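Local coordinates for protein glucuronan lyase A (PDB 2ZZJ) that is a calcium-binding polysaccharide lyase from a filamentous fungus, assigned to endo-type cleavage of beta-1,4-glucuronan, at residues Asp7-Gly12 / Gly34-Lys39; Ser28-Lys33 / Gln218-Glu223. All coordinates share one frame; numbering follows the deposited sequence.

Contact 1 of 2, residues Asp7-Gly12 / Gly34-Lys39; sequences DGHLNG and GTSALK. With CA (calcium ion), chain B.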
# COMPACT_ATOMS: atom_id res chain seq x y z
N ASP A 7 9.57 -2.23 -13.40
CA ASP A 7 9.52 -3.66 -13.73
C ASP A 7 10.18 -4.56 -12.68
O ASP A 7 10.60 -5.69 -13.01
CB ASP A 7 10.21 -3.92 -15.07
CG ASP A 7 11.72 -3.69 -15.01
OD1 ASP A 7 12.19 -3.04 -14.05
OD2 ASP A 7 12.44 -4.16 -15.94
N GLY A 8 10.24 -4.12 -11.43
CA GLY A 8 10.81 -4.96 -10.37
C GLY A 8 12.31 -4.74 -10.24
O GLY A 8 13.07 -5.71 -10.15
N HIS A 9 12.71 -3.47 -10.18
CA HIS A 9 14.11 -3.06 -10.00
C HIS A 9 14.20 -1.89 -9.01
O HIS A 9 13.26 -1.10 -8.83
CB HIS A 9 14.70 -2.59 -11.35
CG HIS A 9 15.20 -3.71 -12.22
ND1 HIS A 9 14.56 -4.11 -13.37
CD2 HIS A 9 16.29 -4.51 -12.10
CE1 HIS A 9 15.23 -5.10 -13.92
NE2 HIS A 9 16.28 -5.37 -13.16
N LEU A 10 15.35 -1.77 -8.37
CA LEU A 10 15.58 -0.68 -7.48
C LEU A 10 15.56 0.64 -8.24
O LEU A 10 15.09 1.65 -7.72
CB LEU A 10 16.93 -0.84 -6.76
CG LEU A 10 16.96 -1.98 -5.72
CD1 LEU A 10 18.37 -2.06 -5.09
CD2 LEU A 10 15.89 -1.78 -4.65
N ASN A 11 16.05 0.63 -9.47
CA ASN A 11 16.10 1.89 -10.23
C ASN A 11 14.71 2.48 -10.43
O ASN A 11 13.79 1.76 -10.85
CB ASN A 11 16.76 1.70 -11.57
CG ASN A 11 17.10 3.06 -12.23
OD1 ASN A 11 17.20 4.09 -11.55
ND2 ASN A 11 17.24 3.06 -13.53
N GLY A 12 14.55 3.76 -10.11
CA GLY A 12 13.35 4.50 -10.49
C GLY A 12 12.51 4.85 -9.29
O GLY A 12 11.63 5.69 -9.39
N GLY A 34 9.24 -10.70 -16.81
CA GLY A 34 10.64 -10.35 -17.06
C GLY A 34 11.57 -11.17 -16.20
O GLY A 34 11.26 -12.30 -15.86
N THR A 35 12.71 -10.61 -15.81
CA THR A 35 13.73 -11.40 -15.12
C THR A 35 14.08 -10.84 -13.75
O THR A 35 15.08 -11.24 -13.14
CB THR A 35 15.05 -11.45 -15.97
OG1 THR A 35 15.53 -10.12 -16.16
CG2 THR A 35 14.78 -12.06 -17.31
N SER A 36 13.27 -9.91 -13.26
CA SER A 36 13.58 -9.25 -12.01
C SER A 36 12.31 -9.00 -11.23
O SER A 36 11.26 -8.73 -11.82
CB SER A 36 14.25 -7.92 -12.29
OG SER A 36 14.87 -7.45 -11.12
N ALA A 37 12.40 -9.09 -9.91
CA ALA A 37 11.34 -8.57 -9.03
C ALA A 37 11.98 -8.03 -7.75
O ALA A 37 13.19 -8.19 -7.56
CB ALA A 37 10.33 -9.65 -8.73
N LEU A 38 11.18 -7.45 -6.86
CA LEU A 38 11.70 -6.96 -5.59
C LEU A 38 11.24 -7.85 -4.48
O LEU A 38 10.09 -8.27 -4.49
CB LEU A 38 11.22 -5.54 -5.32
CG LEU A 38 11.75 -4.49 -6.31
CD1 LEU A 38 11.12 -3.11 -6.05
CD2 LEU A 38 13.29 -4.39 -6.24
N LYS A 39 12.14 -8.15 -3.54
CA LYS A 39 11.80 -8.94 -2.35
C LYS A 39 11.90 -8.03 -1.13
O LYS A 39 12.95 -7.40 -0.91
CB LYS A 39 12.74 -10.13 -2.19
CG LYS A 39 12.41 -10.99 -0.97
CD LYS A 39 13.31 -12.22 -0.88
CE LYS A 39 14.77 -11.81 -0.68
NZ LYS A 39 15.53 -13.02 -0.16
CA CA B . 9.69 -7.88 -13.40
O HOH W 1 11.73 -7.49 -14.76
O HOH W 2 8.27 -6.81 -15.03
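Gly-8 and Ala-37 bring the two backbones together, their CA atoms 3.9 Å apart, where the loop 7-12 passes the start of strand 37-43 at 57°. This is part of the calcium site on one sheet of the beta-jelly roll. The carbonyl oxygens Asp-7 O and Ser-36 O each bind the calcium ion at 2.4 Å. They lie close to each other because both face the metal. Two waters also bind the ion, and Lys-33 and Asp-222 complete the site. Gly-8 lets the chains come this close. A CB there would run into Ser-36 O and Ala-37 CA, and into the carbonyl of Asp-7 as well. Ser-36 OG stands anti to its backbone N (chi1 -164°) and donates a hydrogen bond of 2.7 Å to Gly-8 O. The same side chain covers one face of the His-9 imidazole. Its CB makes a CH-pi contact, 3.6 Å from the ring centroid. The ring is held at its edge by Asp-7 of its own loop: His-9 ND1 donates to Asp-7 OD1 at 2.7 Å, nearly straight at 170° and in the ring plane. Further along, Leu-38 lies against the backbone of the loop, with CD2 3.8 Å from His-9 C. Leu-10 adds a methyl-to-methyl contact, CD2 to CD2 of Leu-38 at 4.0 Å.

Contact 2 of 2, residues Ser28-Lys33 / Gln218-Glu223; sequences SNVVFK and QVWYDE. With CA (calcium ion), chain B.
Lys-33 and Asp-222 meet through the calcium ion. Lys-33 O binds the calcium ion at 2.3 Å. Asp-222 chelates the calcium ion in bidentate fashion, with OD1 at 2.4 Å and OD2 at 2.6 Å from it. Hydrogen bonds fix the same carboxylate from the loop side. The backbone N of Lys-33 donates to Asp-222 OD2 at 3.1 Å, from above the carboxylate plane, and Phe-32 N adds a weak bond to that oxygen. OD2 therefore takes two amide N-H groups as well as the metal. These bonds dock the loop 28-33 on strand 216-227, an inner strand of one of the jelly-roll sheets. Residues 30-33 and 220-223 run almost the same way, 8° apart. The charged pair is Lys-33 and Glu-223. The bend at chi3 (-61°) turns Lys-33 CE toward the glutamate. NZ forms a salt bridge with Glu-223 OE1 at 2.8 Å, from above the plane of that carboxylate. NZ also bonds to Pro-235 O. Glu-223 OE2 is hydrogen-bonded to Tyr-5 OH and also accepts a bond from a calcium-bound water. One water bridge lies at the indole edge, accepting from Trp-220 NE1 and donating to Asn-29 OD1. Apolar contacts follow. Phe-32 CD2 touches Glu-223 CB, which lies at the ring edge. Val-30 CG1 sits over one face of Trp-220 in a CH-pi contact, 3.7 Å from the centroid of the five-membered ring.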
# COMPACT_ATOMS: atom_id res chain seq x y z
N SER A 28 15.93 -12.67 -9.00
CA SER A 28 15.61 -13.19 -10.31
C SER A 28 14.94 -14.57 -10.28
O SER A 28 14.55 -15.11 -11.33
CB SER A 28 16.87 -13.20 -11.21
OG SER A 28 17.99 -13.74 -10.49
N ASN A 29 14.79 -15.13 -9.08
CA ASN A 29 14.19 -16.48 -8.92
C ASN A 29 12.70 -16.52 -8.67
O ASN A 29 12.06 -17.54 -8.94
CB ASN A 29 14.90 -17.29 -7.82
CG ASN A 29 14.82 -16.63 -6.45
OD1 ASN A 29 14.69 -15.40 -6.33
ND2 ASN A 29 14.94 -17.45 -5.39
N VAL A 30 12.14 -15.43 -8.15
CA VAL A 30 10.71 -15.35 -7.87
C VAL A 30 10.29 -14.04 -8.53
O VAL A 30 10.59 -12.97 -8.02
CB VAL A 30 10.43 -15.30 -6.34
CG1 VAL A 30 8.92 -15.15 -6.07
CG2 VAL A 30 11.00 -16.56 -5.62
N VAL A 31 9.69 -14.16 -9.70
CA VAL A 31 9.47 -13.02 -10.60
C VAL A 31 8.08 -13.13 -11.22
O VAL A 31 7.67 -14.21 -11.60
CB VAL A 31 10.57 -12.96 -11.70
CG1 VAL A 31 10.18 -12.01 -12.81
CG2 VAL A 31 11.91 -12.57 -11.09
N PHE A 32 7.36 -12.00 -11.34
CA PHE A 32 6.09 -12.04 -12.02
C PHE A 32 6.22 -11.92 -13.56
O PHE A 32 5.58 -12.66 -14.30
CB PHE A 32 5.13 -10.97 -11.46
CG PHE A 32 3.82 -10.89 -12.19
CD1 PHE A 32 2.91 -11.96 -12.13
CD2 PHE A 32 3.49 -9.76 -12.94
CE1 PHE A 32 1.69 -11.92 -12.83
CE2 PHE A 32 2.26 -9.69 -13.65
CZ PHE A 32 1.36 -10.79 -13.60
N LYS A 33 7.03 -10.98 -14.02
CA LYS A 33 7.20 -10.73 -15.46
C LYS A 33 8.66 -10.35 -15.66
O LYS A 33 9.26 -9.72 -14.77
CB LYS A 33 6.26 -9.60 -15.91
CG LYS A 33 6.14 -9.43 -17.41
CD LYS A 33 5.26 -8.21 -17.81
CE LYS A 33 3.80 -8.32 -17.31
NZ LYS A 33 2.87 -7.20 -17.77
N GLN A 218 8.15 -12.36 4.48
CA GLN A 218 8.64 -12.06 3.11
C GLN A 218 7.49 -11.82 2.12
O GLN A 218 6.55 -12.63 2.05
CB GLN A 218 9.49 -13.19 2.56
CG GLN A 218 10.57 -13.73 3.53
CD GLN A 218 11.23 -14.93 2.97
OE1 GLN A 218 10.90 -16.06 3.33
NE2 GLN A 218 12.16 -14.70 2.08
N VAL A 219 7.60 -10.74 1.35
CA VAL A 219 6.61 -10.40 0.32
C VAL A 219 7.40 -9.90 -0.90
O VAL A 219 8.37 -9.14 -0.73
CB VAL A 219 5.63 -9.30 0.78
CG1 VAL A 219 4.58 -9.02 -0.38
CG2 VAL A 219 4.90 -9.72 2.09
N TRP A 220 7.04 -10.37 -2.10
CA TRP A 220 7.67 -9.97 -3.35
C TRP A 220 6.75 -9.00 -4.09
O TRP A 220 5.52 -9.06 -3.90
CB TRP A 220 7.94 -11.17 -4.24
CG TRP A 220 9.02 -12.09 -3.74
CD1 TRP A 220 10.29 -12.21 -4.25
CD2 TRP A 220 8.94 -12.97 -2.64
NE1 TRP A 220 11.01 -13.17 -3.53
CE2 TRP A 220 10.19 -13.65 -2.54
CE3 TRP A 220 7.94 -13.28 -1.72
CZ2 TRP A 220 10.45 -14.58 -1.54
CZ3 TRP A 220 8.20 -14.25 -0.74
CH2 TRP A 220 9.44 -14.88 -0.66
N TYR A 221 7.33 -8.11 -4.91
CA TYR A 221 6.57 -7.15 -5.70
C TYR A 221 7.12 -7.09 -7.10
O TYR A 221 8.33 -7.33 -7.32
CB TYR A 221 6.70 -5.75 -5.10
CG TYR A 221 6.00 -5.59 -3.78
CD1 TYR A 221 4.70 -5.08 -3.73
CD2 TYR A 221 6.62 -5.96 -2.60
CE1 TYR A 221 4.02 -4.92 -2.49
CE2 TYR A 221 5.95 -5.83 -1.35
CZ TYR A 221 4.68 -5.30 -1.32
OH TYR A 221 4.09 -5.13 -0.08
N ASP A 222 6.28 -6.68 -8.04
CA ASP A 222 6.72 -6.50 -9.42
C ASP A 222 5.70 -5.66 -10.17
O ASP A 222 4.56 -5.51 -9.72
CB ASP A 222 6.85 -7.89 -10.06
CG ASP A 222 7.77 -7.90 -11.29
OD1 ASP A 222 8.26 -6.82 -11.72
OD2 ASP A 222 7.98 -9.01 -11.80
N GLU A 223 6.10 -5.17 -11.35
CA GLU A 223 5.19 -4.63 -12.31
C GLU A 223 4.28 -3.54 -11.68
O GLU A 223 3.05 -3.68 -11.67
CB GLU A 223 4.38 -5.80 -12.95
CG GLU A 223 3.76 -5.50 -14.28
CD GLU A 223 4.78 -5.32 -15.44
OE1 GLU A 223 4.26 -5.07 -16.55
OE2 GLU A 223 6.03 -5.38 -15.25
CA CA B . 9.69 -7.88 -13.40
O HOH W 3 13.46 -14.52 -3.88
O HOH W 2 8.27 -6.81 -15.03
O HOH W 1 11.73 -7.49 -14.76

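In the fold
From the N terminus, the chain leaves strand 2-6 and enters the loop of 7-12. It then runs through strands 15-18 and 23-27 into the loop 28-33. Contact 1 closes a short loop, with 21 residues between its segments. Contact 2 opens inside that loop and closes only at 218-223, after 184 intervening residues, so the two contacts cross. They share the calcium ion and both of its bound waters. Strands 37-43 and 216-227 are antiparallel neighbours, joined where Leu-38 O lies 2.8 Å from Tyr-221 N, a probable hydrogen bond. Together the contacts tie two early loops to adjoining strands of one sheet.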